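Local structure of lipoprotein (Mycoplasma mycoides subsp. capri, 7ADK) at residues P440-F445 against I542-F547; M426-Y431 against K581-Y586; E500-A505 against F547-D552; F462-L467 against F489-I494; K822-V827 against K835-F840. The protein probably cleaves other proteins, as a lipoprotein carrying a mycoplasma peptidase (DUF31) region related to chymotrypsin-like clan PA proteases. All blocks are in the same frame, centred on the assembly; numbering follows the deposited sequence.

All five contacts are mostly buried and reach one curled antiparallel sheet. Interactions 1 and 4 are strand pairs held by backbone hydrogen bonds, each with one apolar and one polar face; their apolar faces meet where Phe547 touches Leu464 and Phe491. Interaction 2 lays the chain after helix 575-582 on strand 421-433, the neighbour of 442-447, through ring packing and one phenol bond. Interaction 3 shares Phe547 with interaction 1 and is nearest the surface, joining a lysine tip to a carbonyl beside apolar packing. Interaction 5 is aromatic packing beside the short edge strand 836-837, tied to interaction 2 through Asp430. Interactions 4 and 5 lie farthest apart, centres about 26 Å.

Interaction 1 (P440-F445 against I542-F547); sequences PTKFYF and IVEVDF
Residues 440-445 and 542-547 form an antiparallel strand pair in the curled sheet of the peptidase region, consistent with a beta-barrel of the chymotrypsin-like clan PA fold. The short strand axes run at 159°. Phe443 with Val545 and Phe445 with Val543 are hydrogen-bonded pairs; Phe443 N-H points almost straight at Val545 O, 3.0 Å from Phe443 N. Lys442 with Asp546 and Tyr444 with Glu544 are non-hydrogen-bonded pairs, and their side chains share the polar face. Lys442 CG lies anti to its backbone N (chi1 -164°), and the extended chain crosses the side chains of Glu544 and Asp546 obliquely. Its NZ meets Asp546 OD2 at 2.9 Å from above the carboxylate plane, while a long ion pair of 4.0 Å joins Lys442 NZ to Glu544 OE1. The Tyr444 ring lies alongside Glu544, pointing the same way, and Tyr444 OH donates to the anti lone pair of Glu544 OE2 at 2.7 Å. Tyr832 OH also bonds that oxygen, so this buried carboxylate, close to the lysine, is probably ionised. On the apolar face Phe443 CD1 comes to the edge of the Phe547 ring, 3.7 Å from Phe547 CD2, and Phe445 CE1 lies 3.9 Å from Val545 CG2. Strands 421-433 and 503-507 flank the pair, and helix 575-582 sets Ile579 against Thr441, Phe443 and Phe547.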
# COMPACT_ATOMS: atom_id res chain seq x y z
N PRO B 440 21.13 1.30 31.44
CA PRO B 440 20.22 2.43 31.68
C PRO B 440 18.74 2.06 31.56
O PRO B 440 18.37 1.17 30.81
CB PRO B 440 20.62 3.47 30.63
CG PRO B 440 21.04 2.61 29.45
CD PRO B 440 21.71 1.42 30.12
N THR B 441 17.88 2.79 32.26
CA THR B 441 16.42 2.56 32.29
C THR B 441 15.55 3.79 32.00
O THR B 441 14.37 3.64 31.69
CB THR B 441 15.98 1.99 33.65
OG1 THR B 441 16.27 2.92 34.67
CG2 THR B 441 16.68 0.69 34.01
N LYS B 442 16.11 5.00 32.06
CA LYS B 442 15.39 6.27 31.97
C LYS B 442 15.89 7.09 30.78
O LYS B 442 17.02 7.54 30.75
CB LYS B 442 15.55 6.99 33.32
CG LYS B 442 14.55 8.12 33.51
CD LYS B 442 14.52 8.53 34.99
CE LYS B 442 13.34 9.45 35.28
NZ LYS B 442 12.85 9.30 36.66
N PHE B 443 15.02 7.23 29.78
CA PHE B 443 15.35 7.68 28.43
C PHE B 443 14.60 8.95 28.05
O PHE B 443 13.48 9.17 28.50
CB PHE B 443 15.03 6.58 27.42
CG PHE B 443 15.98 5.41 27.44
CD1 PHE B 443 15.85 4.40 28.40
CD2 PHE B 443 17.01 5.34 26.50
CE1 PHE B 443 16.72 3.30 28.39
CE2 PHE B 443 17.88 4.24 26.48
CZ PHE B 443 17.72 3.22 27.42
N TYR B 444 15.22 9.78 27.20
CA TYR B 444 14.72 11.06 26.73
C TYR B 444 14.61 11.05 25.22
O TYR B 444 15.52 10.61 24.51
CB TYR B 444 15.59 12.21 27.23
CG TYR B 444 15.75 12.22 28.72
CD1 TYR B 444 16.71 11.38 29.32
CD2 TYR B 444 14.89 12.97 29.53
CE1 TYR B 444 16.74 11.23 30.71
CE2 TYR B 444 14.95 12.85 30.92
CZ TYR B 444 15.84 11.94 31.51
OH TYR B 444 15.77 11.70 32.84
N PHE B 445 13.45 11.48 24.74
CA PHE B 445 13.05 11.43 23.34
C PHE B 445 12.75 12.84 22.80
O PHE B 445 11.96 13.56 23.40
CB PHE B 445 11.83 10.52 23.21
CG PHE B 445 12.08 9.04 23.51
CD1 PHE B 445 12.06 8.53 24.82
CD2 PHE B 445 12.28 8.15 22.44
CE1 PHE B 445 12.28 7.16 25.06
CE2 PHE B 445 12.47 6.78 22.66
CZ PHE B 445 12.48 6.29 23.97
N ILE B 542 10.86 17.67 24.52
CA ILE B 542 11.64 16.50 24.93
C ILE B 542 10.89 15.72 26.01
O ILE B 542 10.62 16.24 27.08
CB ILE B 542 13.05 16.88 25.39
CG1 ILE B 542 13.75 17.77 24.35
CG2 ILE B 542 13.88 15.62 25.68
CD1 ILE B 542 15.10 18.31 24.79
N VAL B 543 10.56 14.46 25.72
CA VAL B 543 9.76 13.57 26.57
C VAL B 543 10.65 12.55 27.27
O VAL B 543 11.45 11.87 26.66
CB VAL B 543 8.69 12.85 25.73
CG1 VAL B 543 7.96 11.76 26.53
CG2 VAL B 543 7.68 13.86 25.20
N GLU B 544 10.48 12.42 28.57
CA GLU B 544 11.09 11.39 29.41
C GLU B 544 10.19 10.15 29.49
O GLU B 544 8.99 10.27 29.70
CB GLU B 544 11.37 12.00 30.78
CG GLU B 544 12.00 11.04 31.79
CD GLU B 544 12.14 11.69 33.18
OE1 GLU B 544 11.15 11.65 33.95
OE2 GLU B 544 13.24 12.17 33.53
N VAL B 545 10.79 8.97 29.36
CA VAL B 545 10.15 7.69 29.62
C VAL B 545 11.00 6.89 30.60
O VAL B 545 12.16 6.59 30.34
CB VAL B 545 9.90 6.92 28.31
CG1 VAL B 545 9.14 5.64 28.59
CG2 VAL B 545 9.08 7.72 27.30
N ASP B 546 10.42 6.52 31.75
CA ASP B 546 11.10 5.75 32.80
C ASP B 546 10.64 4.28 32.78
O ASP B 546 9.65 3.91 33.41
CB ASP B 546 10.89 6.45 34.15
CG ASP B 546 11.73 5.88 35.30
OD1 ASP B 546 12.30 4.78 35.19
OD2 ASP B 546 11.86 6.60 36.32
N PHE B 547 11.35 3.44 32.01
CA PHE B 547 10.93 2.05 31.82
C PHE B 547 11.03 1.20 33.10
O PHE B 547 10.28 0.23 33.23
CB PHE B 547 11.75 1.40 30.70
CG PHE B 547 11.51 1.99 29.33
CD1 PHE B 547 10.26 1.78 28.71
CD2 PHE B 547 12.51 2.74 28.69
CE1 PHE B 547 10.02 2.33 27.44
CE2 PHE B 547 12.27 3.27 27.41
CZ PHE B 547 11.02 3.07 26.80

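Interaction 2 (M426-Y431 against K581-Y586); sequences MWIMDY and KITNNY
Two hydrogen bonds grip the phenol oxygen of Tyr586: it donates to Met429 O, 3.1 Å from Tyr586 OH, and accepts from Val593 N. The accepting carbonyl belongs to a classic beta bulge in strand 421-433, where Met429 and Asp430 together face Tyr444 of the next strand. Tyr586 OH stands well above the plane of this carbonyl, not on a lone pair. Both bulge residues start their side chains away from 581-586, whereas Ile428 and Tyr431, before and after them, turn toward it. Ile428 and Tyr586 meet tip to tip. With Ile428 CG1 anti to its backbone N (chi1 -156°), CG2 takes the crowded position and sits over the centre of the Tyr586 ring, 3.8 Å from the centroid, a CH-pi contact only 11° off the normal. The Tyr431 ring crosses obliquely and takes Tyr586 CD2 at its edge, 3.9 Å from Tyr431 CD2. On the other segment helix 575-582 ends; Asn584 and Asn585, both in the left-handed helical region, turn the chain, and Tyr586 N bonds back to Thr583 O at 3.1 Å. Thr583 OG1 is held by Ile579 O at the helix end. The Asp430 carboxylate is taken up by residues of the 822-840 region. Ile428 CD1 lies beside Tyr586 CB and ends 4.0 Å from Thr583 CB.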
# COMPACT_ATOMS: atom_id res chain seq x y z
N MET B 426 9.04 10.34 17.33
CA MET B 426 10.15 10.71 18.19
C MET B 426 11.45 10.06 17.74
O MET B 426 11.46 9.08 17.01
CB MET B 426 9.94 10.29 19.65
CG MET B 426 8.55 10.53 20.22
SD MET B 426 8.46 10.61 22.02
CE MET B 426 8.62 8.86 22.50
N TRP B 427 12.57 10.59 18.22
CA TRP B 427 13.84 9.88 18.25
C TRP B 427 14.39 9.81 19.65
O TRP B 427 14.16 10.69 20.49
CB TRP B 427 14.84 10.55 17.32
CG TRP B 427 15.24 11.94 17.70
CD1 TRP B 427 16.34 12.27 18.39
CD2 TRP B 427 14.52 13.18 17.46
NE1 TRP B 427 16.36 13.62 18.62
CE2 TRP B 427 15.28 14.24 18.06
CE3 TRP B 427 13.34 13.52 16.80
CZ2 TRP B 427 14.88 15.57 18.03
CZ3 TRP B 427 12.94 14.87 16.75
CH2 TRP B 427 13.70 15.89 17.36
N ILE B 428 15.10 8.74 19.94
CA ILE B 428 15.90 8.59 21.15
C ILE B 428 17.07 9.57 21.06
O ILE B 428 17.83 9.55 20.09
CB ILE B 428 16.28 7.10 21.31
CG1 ILE B 428 16.58 6.73 22.76
CG2 ILE B 428 17.40 6.62 20.37
CD1 ILE B 428 16.47 5.21 22.95
N MET B 429 17.23 10.45 22.05
CA MET B 429 18.35 11.39 22.08
C MET B 429 19.31 11.15 23.24
O MET B 429 20.51 11.28 23.07
CB MET B 429 17.87 12.83 21.99
CG MET B 429 17.26 13.43 23.26
SD MET B 429 17.31 15.24 23.30
CE MET B 429 16.00 15.59 22.14
N ASP B 430 18.82 10.75 24.42
CA ASP B 430 19.62 10.72 25.63
C ASP B 430 19.11 9.68 26.65
O ASP B 430 17.98 9.20 26.55
CB ASP B 430 19.67 12.14 26.21
CG ASP B 430 20.73 12.38 27.27
OD1 ASP B 430 21.69 11.60 27.35
OD2 ASP B 430 20.60 13.35 28.05
N TYR B 431 19.94 9.35 27.63
CA TYR B 431 19.55 8.63 28.84
C TYR B 431 20.32 9.12 30.07
O TYR B 431 21.50 9.42 29.99
CB TYR B 431 19.67 7.12 28.66
CG TYR B 431 21.02 6.56 28.24
CD1 TYR B 431 22.04 6.37 29.19
CD2 TYR B 431 21.22 6.17 26.91
CE1 TYR B 431 23.25 5.76 28.80
CE2 TYR B 431 22.42 5.57 26.51
CZ TYR B 431 23.43 5.35 27.46
OH TYR B 431 24.60 4.79 27.07
N LYS B 581 15.74 -4.62 24.07
CA LYS B 581 14.89 -4.97 22.92
C LYS B 581 13.88 -3.87 22.58
O LYS B 581 13.63 -3.64 21.41
CB LYS B 581 14.19 -6.32 23.15
CG LYS B 581 15.14 -7.52 23.13
CD LYS B 581 15.75 -7.87 21.76
CE LYS B 581 14.73 -8.41 20.75
NZ LYS B 581 15.38 -8.85 19.52
N ILE B 582 13.35 -3.11 23.54
CA ILE B 582 12.53 -1.92 23.31
C ILE B 582 13.32 -0.82 22.60
O ILE B 582 12.92 -0.31 21.56
CB ILE B 582 11.94 -1.41 24.66
CG1 ILE B 582 10.83 -2.35 25.14
CG2 ILE B 582 11.34 -0.01 24.52
CD1 ILE B 582 10.47 -2.21 26.62
N THR B 583 14.48 -0.45 23.16
CA THR B 583 15.29 0.70 22.74
C THR B 583 16.28 0.39 21.61
O THR B 583 17.22 1.16 21.42
CB THR B 583 16.01 1.38 23.92
OG1 THR B 583 16.97 0.53 24.51
CG2 THR B 583 15.01 1.82 24.98
N ASN B 584 16.14 -0.73 20.90
CA ASN B 584 17.07 -1.22 19.86
C ASN B 584 18.54 -1.16 20.31
O ASN B 584 19.46 -0.90 19.53
CB ASN B 584 16.81 -0.48 18.55
CG ASN B 584 15.71 -1.06 17.68
OD1 ASN B 584 15.60 -2.24 17.48
ND2 ASN B 584 14.93 -0.23 17.03
N ASN B 585 18.76 -1.39 21.60
CA ASN B 585 20.04 -1.37 22.30
C ASN B 585 20.88 -0.09 22.14
O ASN B 585 22.10 -0.16 22.01
CB ASN B 585 20.78 -2.68 22.00
CG ASN B 585 21.76 -3.05 23.09
OD1 ASN B 585 21.89 -2.44 24.13
ND2 ASN B 585 22.49 -4.11 22.90
N TYR B 586 20.24 1.09 22.17
CA TYR B 586 20.93 2.40 22.08
C TYR B 586 22.04 2.61 23.12
O TYR B 586 23.01 3.34 22.88
CB TYR B 586 19.87 3.51 22.19
CG TYR B 586 20.42 4.91 22.04
CD1 TYR B 586 20.93 5.35 20.81
CD2 TYR B 586 20.32 5.84 23.10
CE1 TYR B 586 21.34 6.69 20.64
CE2 TYR B 586 20.74 7.17 22.94
CZ TYR B 586 21.26 7.59 21.70
OH TYR B 586 21.65 8.87 21.48

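Interaction 3 (E500-A505 against F547-D552); sequences EDAVTA and FAKLLD
The loop that follows the 3-10 turn 547-548, leading from strand 541-546 toward strand 556-562, packs here through Lys549 and Leu550 against the chain that enters strand 503-507. The strands 503-507 and 541-546 are antiparallel neighbours in the curled sheet of the peptidase region, and the contact closes the end of that pair, next to the backbone bond of Ala502 with Asp546. The turn is tightened by Phe547 O, which accepts from two backbone donors, Leu550 N at 3.0 Å and Leu551 N at 2.9 Å from it. That winding presents Lys549 and Leu550 to the other segment. Lys549 CG takes the crowded position between its backbone N and carbonyl carbon (chi1 62°), and the rest of the chain runs extended to the backbone of Asp501. The carboxylate of Asp501 leads away instead and bonds Lys498 N. Beside the lysine chain, Ala502 points its methyl at the loop: CB touches both the backbone of Lys549 and a methyl of Leu550, with Leu550 CD2 3.5 Å from Ala502 CB. The other methyl, Leu550 CD1, lies 4.2 Å from Val503 CG2, and Phe462 of strand 461-467 packs against both residues. Tyr556 touches Asp501 and Ala502. Lys549 NZ donates to Asp501 O at 2.8 Å, nearly along the C=O axis.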
# COMPACT_ATOMS: atom_id res chain seq x y z
N GLU B 500 1.05 9.46 33.33
CA GLU B 500 1.98 10.57 33.59
C GLU B 500 2.95 10.36 34.76
O GLU B 500 3.96 11.07 34.84
CB GLU B 500 1.27 11.92 33.79
CG GLU B 500 0.87 12.62 32.49
CD GLU B 500 0.65 14.13 32.70
OE1 GLU B 500 0.17 14.55 33.76
OE2 GLU B 500 1.08 14.95 31.87
N ASP B 501 2.74 9.41 35.67
CA ASP B 501 3.75 9.11 36.69
C ASP B 501 5.03 8.49 36.10
O ASP B 501 6.06 8.48 36.77
CB ASP B 501 3.17 8.20 37.78
CG ASP B 501 1.91 8.72 38.47
OD1 ASP B 501 1.72 9.96 38.53
OD2 ASP B 501 1.13 7.90 38.99
N ALA B 502 4.98 7.97 34.87
CA ALA B 502 6.06 7.26 34.21
C ALA B 502 6.52 7.88 32.87
O ALA B 502 7.65 7.64 32.44
CB ALA B 502 5.59 5.82 34.03
N VAL B 503 5.65 8.64 32.19
CA VAL B 503 5.93 9.35 30.93
C VAL B 503 5.65 10.85 31.08
O VAL B 503 4.53 11.23 31.39
CB VAL B 503 5.12 8.77 29.77
CG1 VAL B 503 5.34 9.52 28.46
CG2 VAL B 503 5.48 7.32 29.52
N THR B 504 6.64 11.72 30.83
CA THR B 504 6.57 13.15 31.16
C THR B 504 7.14 14.02 30.04
O THR B 504 8.25 13.77 29.60
CB THR B 504 7.34 13.43 32.47
OG1 THR B 504 6.85 12.67 33.55
CG2 THR B 504 7.30 14.88 32.92
N ALA B 505 6.46 15.09 29.62
CA ALA B 505 7.08 16.13 28.79
C ALA B 505 7.97 17.04 29.66
O ALA B 505 7.47 17.73 30.55
CB ALA B 505 5.99 16.91 28.07
N PHE B 547 11.35 3.44 32.01
CA PHE B 547 10.93 2.05 31.82
C PHE B 547 11.03 1.20 33.10
O PHE B 547 10.28 0.23 33.23
CB PHE B 547 11.75 1.40 30.70
CG PHE B 547 11.51 1.99 29.33
CD1 PHE B 547 10.26 1.78 28.71
CD2 PHE B 547 12.51 2.74 28.69
CE1 PHE B 547 10.02 2.33 27.44
CE2 PHE B 547 12.27 3.27 27.41
CZ PHE B 547 11.02 3.07 26.80
N ALA B 548 11.86 1.58 34.08
CA ALA B 548 11.92 0.91 35.38
C ALA B 548 10.65 1.09 36.22
O ALA B 548 10.44 0.36 37.19
CB ALA B 548 13.15 1.40 36.14
N LYS B 549 9.74 2.00 35.82
CA LYS B 549 8.34 2.04 36.26
C LYS B 549 7.35 2.08 35.10
O LYS B 549 6.30 2.69 35.21
CB LYS B 549 8.08 3.08 37.36
CG LYS B 549 8.36 4.54 36.98
CD LYS B 549 7.83 5.50 38.04
CE LYS B 549 8.51 6.85 37.94
NZ LYS B 549 7.93 7.86 38.82
N LEU B 550 7.64 1.39 34.00
CA LEU B 550 6.63 0.90 33.06
C LEU B 550 6.64 -0.63 32.97
O LEU B 550 5.60 -1.24 32.70
CB LEU B 550 6.83 1.49 31.66
CG LEU B 550 6.47 2.96 31.47
CD1 LEU B 550 6.79 3.36 30.05
CD2 LEU B 550 5.00 3.25 31.70
N LEU B 551 7.78 -1.27 33.21
CA LEU B 551 7.92 -2.72 33.33
C LEU B 551 7.72 -3.23 34.78
O LEU B 551 7.85 -4.43 35.04
CB LEU B 551 9.25 -3.15 32.71
CG LEU B 551 9.48 -2.67 31.28
CD1 LEU B 551 10.86 -3.02 30.81
CD2 LEU B 551 8.49 -3.25 30.33
N ASP B 552 7.36 -2.34 35.71
CA ASP B 552 6.91 -2.70 37.05
C ASP B 552 5.47 -3.24 37.02
O ASP B 552 4.50 -2.48 36.94
CB ASP B 552 7.07 -1.47 37.96
CG ASP B 552 6.76 -1.73 39.43
OD1 ASP B 552 6.37 -2.86 39.79
OD2 ASP B 552 6.95 -0.80 40.25

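Interaction 4 (F462-L467 against F489-I494); sequences FSLTRL and FTFSPI
Phe462 places CG anti to its backbone N (chi1 154°), while Phe491 places CG anti to its carbonyl carbon (chi1 -52°), and the two rings come to lie side by side, pointing the same way. Their planes are near parallel but slid apart, so the rings barely overlap; Phe462 CD2 and Phe491 CD1 touch at 3.8 Å. Leu464 shares this apolar face, its CD1 4.2 Å from Phe491 CE1. The backbones are neighbouring antiparallel strands of the curled sheet of the peptidase region, consistent with a clan PA barrel, and strands 289-293 and 556-562 continue the sheet beyond them. In the hydrogen-bonded pair of Phe462 and Phe491 the bond from Phe491 N to Phe462 O, 2.8 Å, runs nearly along the C=O axis. Leu464 and Phe489 exchange a second pair of bonds. Between them, on the opposite face, the hydroxyls of the non-hydrogen-bonded pair join, Ser463 OG to Thr490 OG1 at 2.7 Å. Farther along, Arg466 starts from the crowded position (chi1 58°) and bends at chi2, crossing Phe489 obliquely. One guanidinium face receives the ring edge, with Phe489 CE1 3.9 Å from Arg466 NE. Arg466 NE and NH1 bond Ile582 O and Lys581 O at the end of helix 575-582, and the carbonyl end of the helix would probably favour the positive charge.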
# COMPACT_ATOMS: atom_id res chain seq x y z
N PHE B 462 -0.27 4.20 26.27
CA PHE B 462 0.89 4.78 25.60
C PHE B 462 1.57 3.66 24.83
O PHE B 462 1.68 2.56 25.34
CB PHE B 462 1.80 5.40 26.68
CG PHE B 462 3.28 5.49 26.34
CD1 PHE B 462 3.69 6.26 25.25
CD2 PHE B 462 4.23 4.80 27.13
CE1 PHE B 462 5.06 6.35 24.94
CE2 PHE B 462 5.61 4.92 26.84
CZ PHE B 462 6.01 5.70 25.75
N SER B 463 2.04 3.91 23.61
CA SER B 463 2.72 2.86 22.84
C SER B 463 3.90 3.38 22.01
O SER B 463 3.93 4.55 21.65
CB SER B 463 1.70 2.13 21.97
OG SER B 463 2.22 0.93 21.47
N LEU B 464 4.85 2.49 21.72
CA LEU B 464 6.06 2.72 20.91
C LEU B 464 6.11 1.64 19.83
O LEU B 464 6.36 0.49 20.15
CB LEU B 464 7.26 2.60 21.86
CG LEU B 464 7.34 3.61 23.00
CD1 LEU B 464 8.36 3.15 24.02
CD2 LEU B 464 7.76 5.00 22.53
N THR B 465 5.91 1.96 18.55
CA THR B 465 6.20 1.00 17.45
C THR B 465 7.38 1.42 16.61
O THR B 465 7.45 2.53 16.10
CB THR B 465 4.97 0.56 16.63
OG1 THR B 465 5.34 -0.42 15.69
CG2 THR B 465 4.23 1.60 15.82
N ARG B 466 8.34 0.50 16.48
CA ARG B 466 9.67 0.78 15.96
C ARG B 466 10.23 -0.36 15.12
O ARG B 466 9.96 -1.52 15.40
CB ARG B 466 10.60 1.12 17.13
CG ARG B 466 10.73 0.04 18.22
CD ARG B 466 12.14 -0.52 18.20
NE ARG B 466 12.23 -1.79 18.89
CZ ARG B 466 12.02 -2.97 18.34
NH1 ARG B 466 12.44 -4.03 18.94
NH2 ARG B 466 11.41 -3.12 17.21
N LEU B 467 10.99 -0.01 14.09
CA LEU B 467 11.70 -0.92 13.19
C LEU B 467 12.84 -1.61 13.95
O LEU B 467 13.63 -0.91 14.60
CB LEU B 467 12.18 -0.06 12.02
CG LEU B 467 12.76 -0.77 10.79
CD1 LEU B 467 11.82 -1.84 10.24
CD2 LEU B 467 12.96 0.24 9.67
N PHE B 489 5.28 -1.88 21.47
CA PHE B 489 5.22 -2.05 22.91
C PHE B 489 4.16 -1.11 23.46
O PHE B 489 4.32 0.10 23.36
CB PHE B 489 6.60 -1.76 23.53
CG PHE B 489 7.71 -2.59 22.93
CD1 PHE B 489 8.35 -2.17 21.75
CD2 PHE B 489 8.05 -3.82 23.50
CE1 PHE B 489 9.29 -2.99 21.12
CE2 PHE B 489 9.00 -4.64 22.87
CZ PHE B 489 9.61 -4.23 21.68
N THR B 490 3.07 -1.64 24.01
CA THR B 490 1.95 -0.84 24.54
C THR B 490 1.90 -0.97 26.05
O THR B 490 1.90 -2.08 26.57
CB THR B 490 0.62 -1.23 23.91
OG1 THR B 490 0.69 -1.09 22.51
CG2 THR B 490 -0.55 -0.36 24.35
N PHE B 491 1.79 0.14 26.75
CA PHE B 491 1.76 0.23 28.21
C PHE B 491 0.43 0.80 28.68
O PHE B 491 -0.09 1.76 28.10
CB PHE B 491 2.94 1.05 28.72
CG PHE B 491 4.28 0.60 28.21
CD1 PHE B 491 4.75 1.06 26.96
CD2 PHE B 491 5.07 -0.29 28.96
CE1 PHE B 491 6.00 0.64 26.48
CE2 PHE B 491 6.33 -0.67 28.49
CZ PHE B 491 6.80 -0.21 27.26
N SER B 492 -0.11 0.21 29.74
CA SER B 492 -1.43 0.52 30.29
C SER B 492 -1.37 0.54 31.82
O SER B 492 -0.61 -0.21 32.40
CB SER B 492 -2.44 -0.50 29.80
OG SER B 492 -2.03 -1.82 30.11
N PRO B 493 -2.15 1.41 32.49
CA PRO B 493 -2.12 1.55 33.94
C PRO B 493 -2.88 0.44 34.69
O PRO B 493 -3.85 -0.11 34.19
CB PRO B 493 -2.78 2.91 34.19
CG PRO B 493 -3.78 3.05 33.06
CD PRO B 493 -3.09 2.34 31.90
N ILE B 494 -2.47 0.17 35.92
CA ILE B 494 -3.04 -0.84 36.82
C ILE B 494 -3.15 -0.24 38.24
O ILE B 494 -2.39 0.66 38.61
CB ILE B 494 -2.20 -2.14 36.70
CG1 ILE B 494 -2.85 -3.07 35.69
CG2 ILE B 494 -1.91 -2.86 38.00
CD1 ILE B 494 -2.17 -4.41 35.48

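Interaction 5 (K822-V827 against K835-F840); sequences KSYREV and KKSALF
Phe840 is met by two residues at the start of helix 824-831. Tyr824 brings its ring obliquely to the edge of the Phe840 ring, with Phe840 CE2 3.7 Å from Tyr824 CD2. Arg825 crosses at about a right angle, its aliphatic part lying against the same ring; Arg825 CG is 3.7 Å from Phe840 CE1, an off-centre CH-pi contact. Leu839 adds its CD1, 4.0 Å from Tyr824 CE2. Tyr824 starts toward the turn after the weakly bonded strand 836-837, and its CG, anti to the backbone N (chi1 179°), carries the ring to Phe840. This strand is an edge partner of strand 421-433, so the packing fastens the helix to the rim of that sheet. In the second shell Tyr824 OH and Ser837 OG both hydrogen-bond Asp430 OD2, while Leu839 N bonds Asp430 OD1. Arg825 bends at chi3, so that NE reaches Tyr812 O and NH1 pairs with Asp846. Glu826 OE2 accepts from Lys822 N at 2.9 Å and from Ser823 OG at 2.7 Å, tying the residues before the helix to its first turn.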
# COMPACT_ATOMS: atom_id res chain seq x y z
N LYS B 822 16.21 27.76 29.61
CA LYS B 822 15.29 27.38 28.53
C LYS B 822 16.02 26.58 27.44
O LYS B 822 15.99 26.94 26.26
CB LYS B 822 14.58 28.63 27.99
CG LYS B 822 13.45 29.22 28.86
CD LYS B 822 12.16 28.40 28.81
CE LYS B 822 11.00 29.13 29.47
NZ LYS B 822 9.69 28.51 29.23
N SER B 823 16.73 25.53 27.83
CA SER B 823 17.36 24.55 26.95
C SER B 823 17.45 23.21 27.66
O SER B 823 17.37 23.16 28.88
CB SER B 823 18.73 25.02 26.49
OG SER B 823 19.61 25.20 27.57
N TYR B 824 17.60 22.12 26.92
CA TYR B 824 17.59 20.76 27.46
C TYR B 824 18.56 20.56 28.64
O TYR B 824 18.18 20.05 29.69
CB TYR B 824 17.90 19.78 26.33
CG TYR B 824 17.94 18.33 26.75
CD1 TYR B 824 16.91 17.78 27.54
CD2 TYR B 824 19.05 17.53 26.42
CE1 TYR B 824 17.00 16.47 28.01
CE2 TYR B 824 19.15 16.22 26.90
CZ TYR B 824 18.13 15.70 27.71
OH TYR B 824 18.25 14.46 28.25
N ARG B 825 19.81 21.02 28.50
CA ARG B 825 20.85 20.90 29.52
C ARG B 825 20.47 21.59 30.82
O ARG B 825 20.56 20.99 31.88
CB ARG B 825 22.14 21.50 28.96
CG ARG B 825 23.32 21.30 29.92
CD ARG B 825 24.61 21.97 29.46
NE ARG B 825 24.41 23.41 29.24
CZ ARG B 825 24.28 24.35 30.16
NH1 ARG B 825 24.45 24.14 31.42
NH2 ARG B 825 23.96 25.54 29.80
N GLU B 826 20.06 22.84 30.76
CA GLU B 826 19.81 23.63 31.97
C GLU B 826 18.45 23.33 32.63
O GLU B 826 18.29 23.55 33.83
CB GLU B 826 20.09 25.11 31.70
CG GLU B 826 19.09 25.79 30.78
CD GLU B 826 19.65 27.03 30.05
OE1 GLU B 826 20.68 27.60 30.46
OE2 GLU B 826 19.02 27.42 29.03
N VAL B 827 17.51 22.75 31.89
CA VAL B 827 16.34 22.06 32.44
C VAL B 827 16.75 20.77 33.15
O VAL B 827 16.34 20.52 34.29
CB VAL B 827 15.32 21.77 31.33
CG1 VAL B 827 14.24 20.81 31.74
CG2 VAL B 827 14.66 23.06 30.87
N LYS B 835 24.35 14.58 38.52
CA LYS B 835 24.38 13.31 37.75
C LYS B 835 24.89 13.46 36.31
O LYS B 835 24.95 14.56 35.78
CB LYS B 835 22.99 12.63 37.82
CG LYS B 835 22.46 12.35 39.23
CD LYS B 835 23.40 11.50 40.09
CE LYS B 835 22.91 11.27 41.51
NZ LYS B 835 21.77 10.45 41.66
N LYS B 836 25.27 12.36 35.67
CA LYS B 836 25.75 12.25 34.27
C LYS B 836 24.62 11.86 33.30
O LYS B 836 23.56 11.39 33.71
CB LYS B 836 26.91 11.25 34.20
CG LYS B 836 28.15 11.70 34.98
CD LYS B 836 29.27 10.65 34.93
CE LYS B 836 30.57 11.10 35.62
NZ LYS B 836 30.43 11.19 37.08
N SER B 837 24.85 12.02 32.00
CA SER B 837 23.90 11.69 30.92
C SER B 837 24.66 11.19 29.68
O SER B 837 25.83 11.50 29.54
CB SER B 837 23.10 12.92 30.53
OG SER B 837 21.74 12.62 30.40
N ALA B 838 24.03 10.48 28.74
CA ALA B 838 24.71 10.04 27.53
C ALA B 838 25.20 11.20 26.62
O ALA B 838 26.28 11.10 26.04
CB ALA B 838 23.80 9.08 26.77
N LEU B 839 24.45 12.31 26.53
CA LEU B 839 24.91 13.56 25.90
C LEU B 839 25.84 14.41 26.78
O LEU B 839 26.60 15.22 26.27
CB LEU B 839 23.70 14.42 25.50
CG LEU B 839 22.89 13.92 24.31
CD1 LEU B 839 21.72 14.87 24.08
CD2 LEU B 839 23.69 13.88 23.03
N PHE B 840 25.78 14.25 28.10
CA PHE B 840 26.40 15.12 29.10
C PHE B 840 27.24 14.29 30.08
O PHE B 840 26.95 14.20 31.26
CB PHE B 840 25.32 15.99 29.76
CG PHE B 840 24.58 16.91 28.80
CD1 PHE B 840 25.19 18.10 28.37
CD2 PHE B 840 23.31 16.58 28.31
CE1 PHE B 840 24.56 18.92 27.43
CE2 PHE B 840 22.67 17.41 27.37
CZ PHE B 840 23.29 18.58 26.93